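Local coordinates for protein copper induced nitroreductase D (Lactococcus lactis, PDB 2WQF) that binds flavin mononucleotide and is a copper-induced nitroreductase involved in defence against oxidative stress, probably acting as an FMN-dependent oxidoreductase, at residues R11-L16 against G147-Q151; K58-I63 against A160-W165; L100-A106 against S170-Q176; L141-G147 against L177-I182. All blocks are in the same frame, centred on the assembly; numbering follows the deposited sequence.

Interaction 1. Residues R11-L16 against G147-Q151; sequences RTIYAL and GANLQ. With FMN (flavin mononucleotide), chain B.
This is a cofactor-binding contact: the loop leading into strand 16-17, after helix 3-9, lies along strand 147-151, and together they supply many of the contacts to one FMN. The backbone is extended from Arg11 to Ile13, turns at Tyr14 (phi/psi -89/-29) and extends again at Leu16. Thr12 sits opposite Asn149 (CA-CA 4.9 Å) and Ile13 opposite Ala148 (5.3 Å). Ile13 N donates to Ala148 O at 2.9 Å, nearly straight. Asn149, chi1 p, sends ND2 to Ile13 O at 3.0 Å, while its OD1 receives Gln151 NE2 at 2.8 Å, so one carboxamide ties the loop to Gln151, which binds the flavin. Gly147 packs closely against Ile13, whose CG1 is 3.9 Å from its CA; a CB there would clash.

Arg11 NE and Thr12 N each reach FMN O3P at 2.8 Å, and Thr12 OG1 reaches O2P at 2.7 Å. At the isoalloxazine, Tyr14 OH (2.6 Å) and Gln151 NE2 (3.0 Å) converge on FMN O2. A water links Thr12 OG1 to Leu150 N, both at 2.9 Å. The loop after the first helix thus binds the phosphate while Tyr14 and strand residue Gln151 read the pyrimidine edge, consistent with an FMN-dependent nitroreductase; Arg10, His152 and Lys189 complete the site. Trp138 of helix 121-143 packs on Thr12 and Leu150, Phe92 of helix 88-93 on Asn149 and Gln151, and Val178 of strand 171-182 on Leu16 and Asn149.

Interaction 2. Residues K58-I63 against A160-W165; sequences KLWDEI and AVAKEW
Two helices of the alpha+beta nitroreductase fold, both packed against its central sheet, cross steeply. Segment 58-63 is helical with a wider pi-type turn at 59-63, where Ile63 N bonds weakly to both Lys58 O and Leu59 O; 160-164 is helical, and Trp165 is first to leave it. The axes of these short helical segments come within 11.6 Å and cross at 117°, and the nearest CA atoms across the segments are those of Ile63 and Ala160, 6.5 Å apart.

The main bump is Ile63 (chi1 m, chi2 t), which enters a hollow lined by Ala160, Val161, Glu164 and Trp165. Its CG2 lies 3.6 Å from Ala160 CB, whose small methyl permits this, and its CD1 reaches 3.7 Å from Trp165 CZ3 and 4.2 Å from Glu164 CB. Trp165 in turn pushes its indole edge back at Leu59, with CH2 4.2 Å from Leu59 CB. Leu59 CD1 meets Val161 CG2 at 3.9 Å; Leu59 also packs on Leu51 and Thr98, and Val161 on Leu100, all in the sheet. On the more exposed side the extended Lys58 side chain, all t, spans to Glu164 (chi1 t, chi2 p): a salt bridge with Lys58 NZ 2.9 Å from Glu164 OE2.

Interaction 3. Residues L100-A106 against S170-Q176; sequences LFFEDQA and SWKLRGQ
Ser170, just ahead of strand 171-176, meets the point where strand 100-104 gives way to a helix. Its O accepts from Gln105 N at 2.8 Å, and Ser170 OG (chi1 p) donates to Asp104 OD1 at 2.9 Å. The same OD1 takes Ala106 N at 2.9 Å, making Asp104 the N-cap of helix 105-114. Trp171 stands opposite Asp104 in a non-hydrogen-bonded pair; its indole approaches Phe102 obliquely, centroids of the Phe102 ring and the Trp171 six-membered ring 5.3 Å apart, and it packs on Ile199 of the second subunit. Lys172 pairs with Glu103 through Glu103 N to Lys172 O, 2.9 Å, and Lys172 N to Glu103 O, 3.0 Å. Leu173 (chi1 t, chi2 p) faces Phe102 across a non-hydrogen-bonded pair, CA-CA 4.2 Å, and sets CD1 over the Phe102 ring face, 3.9 Å from its centroid, in a CH-pi contact.

The two strands are antiparallel neighbours in the central sheet of the nitroreductase fold, the axes of these short strand segments at 136°, and the register slips by one at a classic beta bulge. Arg174 (phi/psi -118/-25) and Gly175 both face Phe101: Arg174 N reaches Phe101 O at 2.8 Å, Gly175 N only weakly at 3.5 Å. Arg174 forms a salt bridge with Glu127. Gly175 O accepts from Phe101 N at 3.0 Å. Gln176 then faces Leu100, its CG 3.9 Å from Leu100 CG, while its amide end bonds to Tyr153 and Asn154.

Interaction 4. Residues L141-G147 against L177-I182; sequences LAELGLG and LVFGSI
Leu141, in the last turns of helix 121-143, points at strand 177-182: with chi1 m and chi2 t its CD1 reaches 4.0 Å from Leu177 CD2 and 3.8 Å from Phe179 CB. The helix closes with a Schellman motif, Leu146 N bonding to Leu141 O at 3.1 Å and Gly145 N to Ala142 O at 2.9 Å. Gly145 has positive phi (88°), where a CB would jam against the preceding carbonyl; its O is joined through a water (2.7 Å) to Ile182 N (3.0 Å). Leu146 takes up extended geometry, its CA 3.4 Å from Gly180 O. Gly147, now in strand 146-151, forms an antiparallel hydrogen-bonded pair with Gly180: Gly147 N to Gly180 O, 2.9 Å, and Gly180 N to Gly147 O, 3.0 Å. The glycine-terminated helix thus hands over to a strand that joins 171-182 in the antiparallel sheet and runs on to FMN-binding Gln151. Val26 of helix 23-35 packs on Leu141, Leu146 and Phe179, and Ile99 of strand 97-104 on Leu141 and Phe179.

Strand 171-182 joins interactions 3 and 4: it lies between strands 97-104 and 146-151 and pairs with both. Interaction 4 shares Gly147 with interaction 1, and a backbone hydrogen bond of the sheet, Asn149 N to Val178 O at 2.9 Å, links them. Both are buried, yet interaction 4 is backbone pairing and apolar packing, whereas interaction 1 turns several of its polar groups to FMN. Interaction 3, on the opposite side of the chain's centre from both, is a partly exposed ladder with a beta bulge, and Phe102, Trp171 and Leu173 packed on one face. Interaction 2 is peripheral helix packing, apolar inside with a salt bridge at its more exposed side, and touches interaction 3 through Val161.

Interaction 1. Residues R11-L16 against G147-Q151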
# COMPACT_ATOMS: atom_id res chain seq x y z
N ARG A 11 -10.63 -3.86 9.74
CA ARG A 11 -11.74 -4.24 8.88
C ARG A 11 -12.49 -3.02 8.37
O ARG A 11 -12.40 -1.93 8.94
CB ARG A 11 -12.72 -5.16 9.61
CG ARG A 11 -12.13 -6.50 10.05
CD ARG A 11 -11.73 -7.40 8.89
NE ARG A 11 -12.85 -7.64 7.98
CZ ARG A 11 -13.84 -8.49 8.22
NH1 ARG A 11 -13.83 -9.25 9.31
NH2 ARG A 11 -14.81 -8.61 7.35
N THR A 12 -13.24 -3.23 7.30
CA THR A 12 -14.20 -2.24 6.82
C THR A 12 -15.40 -2.20 7.77
O THR A 12 -16.11 -3.19 7.97
CB THR A 12 -14.64 -2.56 5.39
OG1 THR A 12 -13.56 -2.33 4.50
CG2 THR A 12 -15.83 -1.71 4.97
N ILE A 13 -15.59 -1.04 8.38
CA ILE A 13 -16.72 -0.78 9.26
C ILE A 13 -17.53 0.35 8.69
O ILE A 13 -17.05 1.48 8.60
CB ILE A 13 -16.24 -0.38 10.68
CG1 ILE A 13 -15.29 -1.43 11.28
CG2 ILE A 13 -17.41 -0.06 11.60
CD1 ILE A 13 -15.91 -2.78 11.53
N TYR A 14 -18.76 0.05 8.32
CA TYR A 14 -19.65 1.05 7.75
C TYR A 14 -20.47 1.79 8.80
O TYR A 14 -20.84 2.95 8.59
CB TYR A 14 -20.59 0.42 6.71
CG TYR A 14 -19.84 0.02 5.44
CD1 TYR A 14 -19.15 0.98 4.68
CD2 TYR A 14 -19.78 -1.31 5.03
CE1 TYR A 14 -18.48 0.63 3.54
CE2 TYR A 14 -19.10 -1.68 3.87
CZ TYR A 14 -18.44 -0.71 3.14
OH TYR A 14 -17.77 -1.08 1.97
N ALA A 15 -20.75 1.12 9.93
CA ALA A 15 -21.57 1.69 10.99
C ALA A 15 -20.66 2.39 11.97
O ALA A 15 -20.09 1.76 12.88
CB ALA A 15 -22.40 0.60 11.69
N LEU A 16 -20.54 3.70 11.79
CA LEU A 16 -19.58 4.51 12.52
C LEU A 16 -20.27 5.64 13.27
O LEU A 16 -21.26 6.22 12.80
CB LEU A 16 -18.51 5.09 11.57
CG LEU A 16 -17.58 4.07 10.91
CD1 LEU A 16 -16.73 4.78 9.86
CD2 LEU A 16 -16.69 3.33 11.92
N GLY A 147 -13.17 2.25 13.98
CA GLY A 147 -13.38 1.62 12.69
C GLY A 147 -13.24 2.63 11.58
O GLY A 147 -13.22 3.85 11.80
N ALA A 148 -13.16 2.13 10.37
CA ALA A 148 -13.06 3.00 9.20
C ALA A 148 -13.49 2.25 7.96
O ALA A 148 -13.52 1.01 7.93
CB ALA A 148 -11.61 3.54 9.02
N ASN A 149 -13.78 3.02 6.91
CA ASN A 149 -14.04 2.47 5.57
C ASN A 149 -13.45 3.44 4.54
O ASN A 149 -13.29 4.63 4.81
CB ASN A 149 -15.53 2.17 5.37
CG ASN A 149 -16.40 3.41 5.41
OD1 ASN A 149 -16.46 4.16 4.46
ND2 ASN A 149 -17.05 3.64 6.52
N LEU A 150 -13.06 2.90 3.40
CA LEU A 150 -12.35 3.64 2.39
C LEU A 150 -13.23 3.87 1.15
O LEU A 150 -13.66 2.93 0.50
CB LEU A 150 -11.07 2.88 1.98
CG LEU A 150 -10.17 3.58 0.97
CD1 LEU A 150 -9.58 4.84 1.55
CD2 LEU A 150 -9.07 2.64 0.50
N GLN A 151 -13.48 5.15 0.86
CA GLN A 151 -14.32 5.57 -0.23
C GLN A 151 -13.53 6.27 -1.32
O GLN A 151 -12.40 6.73 -1.11
CB GLN A 151 -15.44 6.48 0.27
CG GLN A 151 -16.35 5.87 1.30
CD GLN A 151 -16.87 4.51 0.86
OE1 GLN A 151 -17.27 4.34 -0.28
NE2 GLN A 151 -16.81 3.54 1.75
N1 FMN B . -14.76 -0.05 0.12
C2 FMN B . -15.87 0.87 -0.15
O2 FMN B . -16.87 0.82 0.52
N3 FMN B . -15.75 1.78 -1.25
C4 FMN B . -14.63 1.84 -2.06
O4 FMN B . -14.56 2.68 -2.91
C4A FMN B . -13.53 0.90 -1.81
N5 FMN B . -12.47 0.85 -2.53
C5A FMN B . -11.26 0.15 -1.99
C6 FMN B . -9.93 0.40 -2.63
C7 FMN B . -8.81 -0.14 -2.15
C7M FMN B . -7.51 0.13 -2.87
C8 FMN B . -8.90 -1.00 -0.91
C8M FMN B . -7.63 -1.57 -0.31
C9 FMN B . -10.08 -1.26 -0.34
C9A FMN B . -11.34 -0.65 -0.89
N10 FMN B . -12.63 -0.91 -0.33
C10 FMN B . -13.68 -0.04 -0.65
C1' FMN B . -12.80 -1.81 0.80
C2' FMN B . -12.63 -3.26 0.36
O2' FMN B . -13.77 -3.67 -0.35
C3' FMN B . -12.38 -4.10 1.62
O3' FMN B . -11.12 -3.69 2.10
C4' FMN B . -12.32 -5.60 1.27
O4' FMN B . -13.61 -6.07 0.89
C5' FMN B . -11.81 -6.44 2.44
O5' FMN B . -12.64 -6.22 3.57
P FMN B . -12.01 -5.63 4.95
O1P FMN B . -10.86 -6.46 5.36
O2P FMN B . -11.57 -4.14 4.67
O3P FMN B . -13.20 -5.68 6.00
O HOH W 1 -13.93 0.18 3.04
O HOH W 2 -19.60 5.13 7.51

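Interaction 2. Residues K58-I63 against A160-W165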
# COMPACT_ATOMS: atom_id res chain seq x y z
N LYS A 58 -19.62 19.34 6.74
CA LYS A 58 -19.58 20.13 5.51
C LYS A 58 -19.18 19.29 4.31
O LYS A 58 -19.75 19.43 3.23
CB LYS A 58 -18.62 21.32 5.67
CG LYS A 58 -18.50 22.20 4.44
CD LYS A 58 -17.98 23.59 4.83
CE LYS A 58 -18.36 24.65 3.80
NZ LYS A 58 -18.02 26.04 4.27
N LEU A 59 -18.18 18.44 4.47
CA LEU A 59 -17.73 17.59 3.37
C LEU A 59 -18.90 16.80 2.81
O LEU A 59 -19.15 16.80 1.61
CB LEU A 59 -16.65 16.62 3.83
CG LEU A 59 -16.26 15.58 2.76
CD1 LEU A 59 -15.63 16.25 1.55
CD2 LEU A 59 -15.31 14.57 3.35
N TRP A 60 -19.63 16.13 3.68
CA TRP A 60 -20.67 15.22 3.21
C TRP A 60 -21.95 15.94 2.76
O TRP A 60 -22.55 15.60 1.73
CB TRP A 60 -20.92 14.10 4.24
CG TRP A 60 -19.68 13.26 4.34
CD1 TRP A 60 -18.69 13.36 5.27
CD2 TRP A 60 -19.25 12.24 3.41
NE1 TRP A 60 -17.69 12.47 4.99
CE2 TRP A 60 -18.00 11.78 3.84
CE3 TRP A 60 -19.80 11.70 2.24
CZ2 TRP A 60 -17.29 10.79 3.17
CZ3 TRP A 60 -19.11 10.72 1.58
CH2 TRP A 60 -17.86 10.26 2.06
N ASP A 61 -22.37 16.96 3.50
CA ASP A 61 -23.63 17.62 3.21
C ASP A 61 -23.51 18.62 2.08
O ASP A 61 -24.42 18.76 1.27
CB ASP A 61 -24.15 18.36 4.43
CG ASP A 61 -24.91 17.46 5.38
OD1 ASP A 61 -25.33 16.35 5.00
OD2 ASP A 61 -25.09 17.90 6.53
N GLU A 62 -22.38 19.33 2.04
CA GLU A 62 -22.25 20.49 1.18
C GLU A 62 -21.38 20.22 -0.03
O GLU A 62 -21.42 20.99 -1.00
CB GLU A 62 -21.69 21.67 1.98
CG GLU A 62 -22.58 22.09 3.13
CD GLU A 62 -22.20 23.44 3.71
OE1 GLU A 62 -21.80 24.33 2.92
OE2 GLU A 62 -22.29 23.61 4.94
N ILE A 63 -20.62 19.13 -0.00
CA ILE A 63 -19.79 18.77 -1.16
C ILE A 63 -20.17 17.44 -1.77
O ILE A 63 -20.56 17.38 -2.93
CB ILE A 63 -18.27 18.82 -0.81
CG1 ILE A 63 -17.88 20.25 -0.44
CG2 ILE A 63 -17.41 18.31 -1.95
CD1 ILE A 63 -16.43 20.42 0.03
N ALA A 160 -14.03 20.98 -5.31
CA ALA A 160 -14.75 21.61 -4.21
C ALA A 160 -13.95 21.48 -2.91
O ALA A 160 -13.93 22.37 -2.07
CB ALA A 160 -16.14 20.99 -4.05
N VAL A 161 -13.29 20.33 -2.76
CA VAL A 161 -12.48 20.10 -1.58
C VAL A 161 -11.27 21.04 -1.60
O VAL A 161 -10.95 21.66 -0.59
CB VAL A 161 -12.02 18.61 -1.49
CG1 VAL A 161 -10.88 18.44 -0.48
CG2 VAL A 161 -13.22 17.71 -1.15
N ALA A 162 -10.61 21.16 -2.75
CA ALA A 162 -9.42 22.02 -2.86
C ALA A 162 -9.76 23.48 -2.58
O ALA A 162 -8.97 24.20 -1.97
CB ALA A 162 -8.77 21.90 -4.22
N LYS A 163 -10.92 23.91 -3.03
CA LYS A 163 -11.35 25.29 -2.82
C LYS A 163 -11.72 25.55 -1.36
O LYS A 163 -11.28 26.53 -0.76
CB LYS A 163 -12.56 25.59 -3.71
CG LYS A 163 -13.17 26.96 -3.46
CD LYS A 163 -14.31 27.23 -4.43
CE LYS A 163 -14.97 28.57 -4.14
NZ LYS A 163 -16.14 28.81 -5.05
N GLU A 164 -12.54 24.66 -0.79
CA GLU A 164 -13.01 24.86 0.57
C GLU A 164 -11.86 24.90 1.59
O GLU A 164 -11.88 25.69 2.53
CB GLU A 164 -13.99 23.74 0.93
CG GLU A 164 -14.48 23.83 2.34
CD GLU A 164 -15.23 25.11 2.62
OE1 GLU A 164 -15.89 25.64 1.69
OE2 GLU A 164 -15.17 25.58 3.77
N TRP A 165 -10.85 24.05 1.40
CA TRP A 165 -9.74 23.96 2.36
C TRP A 165 -8.43 24.49 1.80
O TRP A 165 -7.37 24.27 2.39
CB TRP A 165 -9.61 22.52 2.90
CG TRP A 165 -10.78 22.21 3.82
CD1 TRP A 165 -10.92 22.64 5.10
CD2 TRP A 165 -11.98 21.48 3.51
NE1 TRP A 165 -12.13 22.23 5.61
CE2 TRP A 165 -12.80 21.51 4.66
CE3 TRP A 165 -12.44 20.79 2.39
CZ2 TRP A 165 -14.04 20.90 4.72
CZ3 TRP A 165 -13.69 20.17 2.45
CH2 TRP A 165 -14.47 20.23 3.61

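Interaction 3. Residues L100-A106 against S170-Q176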
# COMPACT_ATOMS: atom_id res chain seq x y z
N LEU A 100 -8.75 12.55 3.98
CA LEU A 100 -8.58 12.60 2.53
C LEU A 100 -7.11 12.48 2.19
O LEU A 100 -6.28 13.25 2.67
CB LEU A 100 -9.18 13.87 1.94
CG LEU A 100 -10.72 13.98 2.12
CD1 LEU A 100 -11.08 14.61 3.45
CD2 LEU A 100 -11.33 14.80 0.98
N PHE A 101 -6.80 11.43 1.44
CA PHE A 101 -5.46 11.11 1.00
C PHE A 101 -5.21 11.63 -0.39
O PHE A 101 -5.97 11.32 -1.29
CB PHE A 101 -5.26 9.60 1.02
CG PHE A 101 -5.17 9.01 2.41
CD1 PHE A 101 -3.95 8.91 3.08
CD2 PHE A 101 -6.32 8.58 3.06
CE1 PHE A 101 -3.89 8.36 4.34
CE2 PHE A 101 -6.26 8.02 4.30
CZ PHE A 101 -5.05 7.92 4.96
N PHE A 102 -4.11 12.37 -0.55
CA PHE A 102 -3.71 12.93 -1.83
C PHE A 102 -2.26 12.50 -2.12
O PHE A 102 -1.51 12.14 -1.21
CB PHE A 102 -3.73 14.47 -1.83
CG PHE A 102 -5.02 15.10 -1.37
CD1 PHE A 102 -5.84 15.76 -2.27
CD2 PHE A 102 -5.36 15.11 -0.03
CE1 PHE A 102 -7.04 16.39 -1.84
CE2 PHE A 102 -6.54 15.71 0.40
CZ PHE A 102 -7.36 16.37 -0.49
N GLU A 103 -1.88 12.57 -3.39
CA GLU A 103 -0.49 12.39 -3.79
C GLU A 103 -0.04 13.69 -4.45
O GLU A 103 -0.72 14.22 -5.34
CB GLU A 103 -0.35 11.23 -4.78
CG GLU A 103 -0.49 9.86 -4.10
CD GLU A 103 0.69 9.58 -3.16
OE1 GLU A 103 1.85 9.74 -3.61
OE2 GLU A 103 0.46 9.22 -1.96
N ASP A 104 1.11 14.20 -4.02
CA ASP A 104 1.61 15.47 -4.52
C ASP A 104 2.28 15.31 -5.91
O ASP A 104 3.40 14.80 -6.05
CB ASP A 104 2.58 16.06 -3.51
CG ASP A 104 2.97 17.49 -3.84
OD1 ASP A 104 2.85 17.91 -5.01
OD2 ASP A 104 3.42 18.19 -2.94
N GLN A 105 1.55 15.76 -6.93
CA GLN A 105 2.00 15.63 -8.31
C GLN A 105 3.21 16.50 -8.63
O GLN A 105 3.94 16.22 -9.58
CB GLN A 105 0.85 15.96 -9.26
CG GLN A 105 -0.37 15.06 -9.06
CD GLN A 105 -0.00 13.59 -9.13
OE1 GLN A 105 0.40 13.08 -10.19
NE2 GLN A 105 -0.14 12.89 -8.02
N ALA A 106 3.42 17.56 -7.86
CA ALA A 106 4.58 18.42 -8.09
C ALA A 106 5.88 17.67 -7.76
O ALA A 106 6.90 17.79 -8.45
CB ALA A 106 4.46 19.71 -7.29
N SER A 170 -1.54 20.90 -6.81
CA SER A 170 -0.72 19.71 -7.04
C SER A 170 -1.17 18.49 -6.23
O SER A 170 -0.72 17.38 -6.48
CB SER A 170 0.76 20.02 -6.73
OG SER A 170 1.00 20.13 -5.34
N TRP A 171 -2.03 18.70 -5.23
CA TRP A 171 -2.57 17.59 -4.45
C TRP A 171 -3.67 16.84 -5.21
O TRP A 171 -4.74 17.37 -5.46
CB TRP A 171 -3.13 18.07 -3.12
CG TRP A 171 -2.11 18.53 -2.11
CD1 TRP A 171 -0.84 19.00 -2.35
CD2 TRP A 171 -2.30 18.61 -0.69
NE1 TRP A 171 -0.24 19.36 -1.16
CE2 TRP A 171 -1.11 19.13 -0.13
CE3 TRP A 171 -3.35 18.27 0.17
CZ2 TRP A 171 -0.95 19.31 1.23
CZ3 TRP A 171 -3.19 18.46 1.52
CH2 TRP A 171 -2.00 18.98 2.04
N LYS A 172 -3.37 15.59 -5.59
CA LYS A 172 -4.30 14.77 -6.37
C LYS A 172 -5.00 13.80 -5.44
O LYS A 172 -4.37 12.93 -4.87
CB LYS A 172 -3.57 14.03 -7.46
CG LYS A 172 -4.46 13.16 -8.33
CD LYS A 172 -3.63 12.36 -9.32
CE LYS A 172 -4.51 11.51 -10.24
NZ LYS A 172 -3.68 10.67 -11.17
N LEU A 173 -6.31 13.98 -5.28
CA LEU A 173 -7.08 13.18 -4.33
C LEU A 173 -7.13 11.73 -4.77
O LEU A 173 -7.44 11.45 -5.93
CB LEU A 173 -8.51 13.76 -4.23
CG LEU A 173 -9.43 13.08 -3.20
CD1 LEU A 173 -8.85 13.08 -1.79
CD2 LEU A 173 -10.78 13.82 -3.21
N ARG A 174 -6.85 10.81 -3.85
CA ARG A 174 -6.86 9.37 -4.15
C ARG A 174 -7.89 8.53 -3.38
O ARG A 174 -8.29 7.47 -3.85
CB ARG A 174 -5.49 8.75 -3.89
CG ARG A 174 -4.33 9.47 -4.50
CD ARG A 174 -4.50 9.77 -5.96
NE ARG A 174 -4.67 8.61 -6.82
CZ ARG A 174 -5.63 8.46 -7.74
NH1 ARG A 174 -6.64 9.33 -7.84
NH2 ARG A 174 -5.62 7.42 -8.56
N GLY A 175 -8.32 8.96 -2.22
CA GLY A 175 -9.14 8.12 -1.37
C GLY A 175 -9.63 8.91 -0.16
O GLY A 175 -9.01 9.91 0.21
N GLN A 176 -10.73 8.48 0.43
CA GLN A 176 -11.29 9.12 1.62
C GLN A 176 -11.59 8.07 2.66
O GLN A 176 -12.49 7.24 2.51
CB GLN A 176 -12.55 9.93 1.29
CG GLN A 176 -12.33 10.96 0.21
CD GLN A 176 -12.55 10.38 -1.18
OE1 GLN A 176 -13.60 9.83 -1.46
NE2 GLN A 176 -11.57 10.53 -2.05
O HOH W 3 2.48 20.10 -0.29

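Interaction 4. Residues L141-G147 against L177-I182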
# COMPACT_ATOMS: atom_id res chain seq x y z
N LEU A 141 -5.71 3.14 13.23
CA LEU A 141 -6.99 3.53 13.80
C LEU A 141 -7.69 2.31 14.43
O LEU A 141 -8.26 2.41 15.53
CB LEU A 141 -7.87 4.17 12.73
CG LEU A 141 -7.46 5.55 12.23
CD1 LEU A 141 -8.32 5.95 11.04
CD2 LEU A 141 -7.54 6.58 13.31
N ALA A 142 -7.63 1.17 13.76
CA ALA A 142 -8.25 -0.04 14.30
C ALA A 142 -7.61 -0.41 15.63
O ALA A 142 -8.28 -0.90 16.54
CB ALA A 142 -8.17 -1.19 13.30
N GLU A 143 -6.30 -0.17 15.76
CA GLU A 143 -5.62 -0.48 17.01
C GLU A 143 -6.09 0.43 18.16
O GLU A 143 -6.03 0.03 19.33
CB GLU A 143 -4.10 -0.44 16.84
CG GLU A 143 -3.58 -1.61 16.02
CD GLU A 143 -3.64 -2.94 16.78
OE1 GLU A 143 -2.72 -3.22 17.60
OE2 GLU A 143 -4.61 -3.70 16.54
N LEU A 144 -6.56 1.63 17.84
CA LEU A 144 -7.17 2.51 18.84
C LEU A 144 -8.61 2.11 19.17
O LEU A 144 -9.25 2.72 20.03
CB LEU A 144 -7.16 3.97 18.36
CG LEU A 144 -5.80 4.60 18.13
CD1 LEU A 144 -6.01 6.00 17.60
CD2 LEU A 144 -5.02 4.59 19.40
N GLY A 145 -9.13 1.10 18.48
CA GLY A 145 -10.51 0.65 18.66
C GLY A 145 -11.53 1.37 17.80
O GLY A 145 -12.74 1.20 17.98
N LEU A 146 -11.04 2.16 16.85
CA LEU A 146 -11.87 2.90 15.91
C LEU A 146 -12.02 2.14 14.61
O LEU A 146 -11.11 1.46 14.18
CB LEU A 146 -11.28 4.27 15.63
CG LEU A 146 -11.18 5.20 16.85
CD1 LEU A 146 -10.63 6.57 16.49
CD2 LEU A 146 -12.53 5.31 17.55
N GLY A 147 -13.17 2.25 13.98
CA GLY A 147 -13.38 1.62 12.69
C GLY A 147 -13.24 2.63 11.58
O GLY A 147 -13.22 3.85 11.80
N LEU A 177 -10.84 8.12 3.75
CA LEU A 177 -10.98 7.14 4.81
C LEU A 177 -11.88 7.73 5.90
O LEU A 177 -11.49 8.63 6.63
CB LEU A 177 -9.62 6.74 5.36
CG LEU A 177 -9.62 5.57 6.33
CD1 LEU A 177 -9.94 4.23 5.66
CD2 LEU A 177 -8.26 5.50 7.06
N VAL A 178 -13.12 7.26 5.94
CA VAL A 178 -14.14 7.65 6.90
C VAL A 178 -13.92 6.83 8.16
O VAL A 178 -13.76 5.61 8.09
CB VAL A 178 -15.53 7.39 6.33
CG1 VAL A 178 -16.60 7.83 7.30
CG2 VAL A 178 -15.71 8.14 5.03
N PHE A 179 -13.87 7.49 9.32
CA PHE A 179 -13.52 6.82 10.57
C PHE A 179 -14.33 7.30 11.75
O PHE A 179 -14.87 8.41 11.76
CB PHE A 179 -12.01 6.93 10.85
CG PHE A 179 -11.58 8.29 11.34
CD1 PHE A 179 -11.44 8.53 12.69
CD2 PHE A 179 -11.34 9.33 10.44
CE1 PHE A 179 -11.04 9.78 13.15
CE2 PHE A 179 -10.96 10.60 10.89
CZ PHE A 179 -10.82 10.81 12.25
N GLY A 180 -14.45 6.43 12.74
CA GLY A 180 -15.19 6.76 13.94
C GLY A 180 -15.33 5.60 14.88
O GLY A 180 -14.64 4.59 14.75
N SER A 181 -16.21 5.74 15.86
CA SER A 181 -16.46 4.65 16.77
C SER A 181 -17.22 3.53 16.06
O SER A 181 -18.05 3.78 15.20
CB SER A 181 -17.24 5.14 17.97
OG SER A 181 -18.43 5.82 17.60
N ILE A 182 -16.90 2.29 16.44
CA ILE A 182 -17.55 1.13 15.84
C ILE A 182 -18.93 0.93 16.44
O ILE A 182 -19.06 0.73 17.63
CB ILE A 182 -16.70 -0.13 16.05
CG1 ILE A 182 -15.33 0.07 15.41
CG2 ILE A 182 -17.42 -1.36 15.49
CD1 ILE A 182 -14.34 -1.10 15.63
O HOH W 4 -15.07 2.35 18.76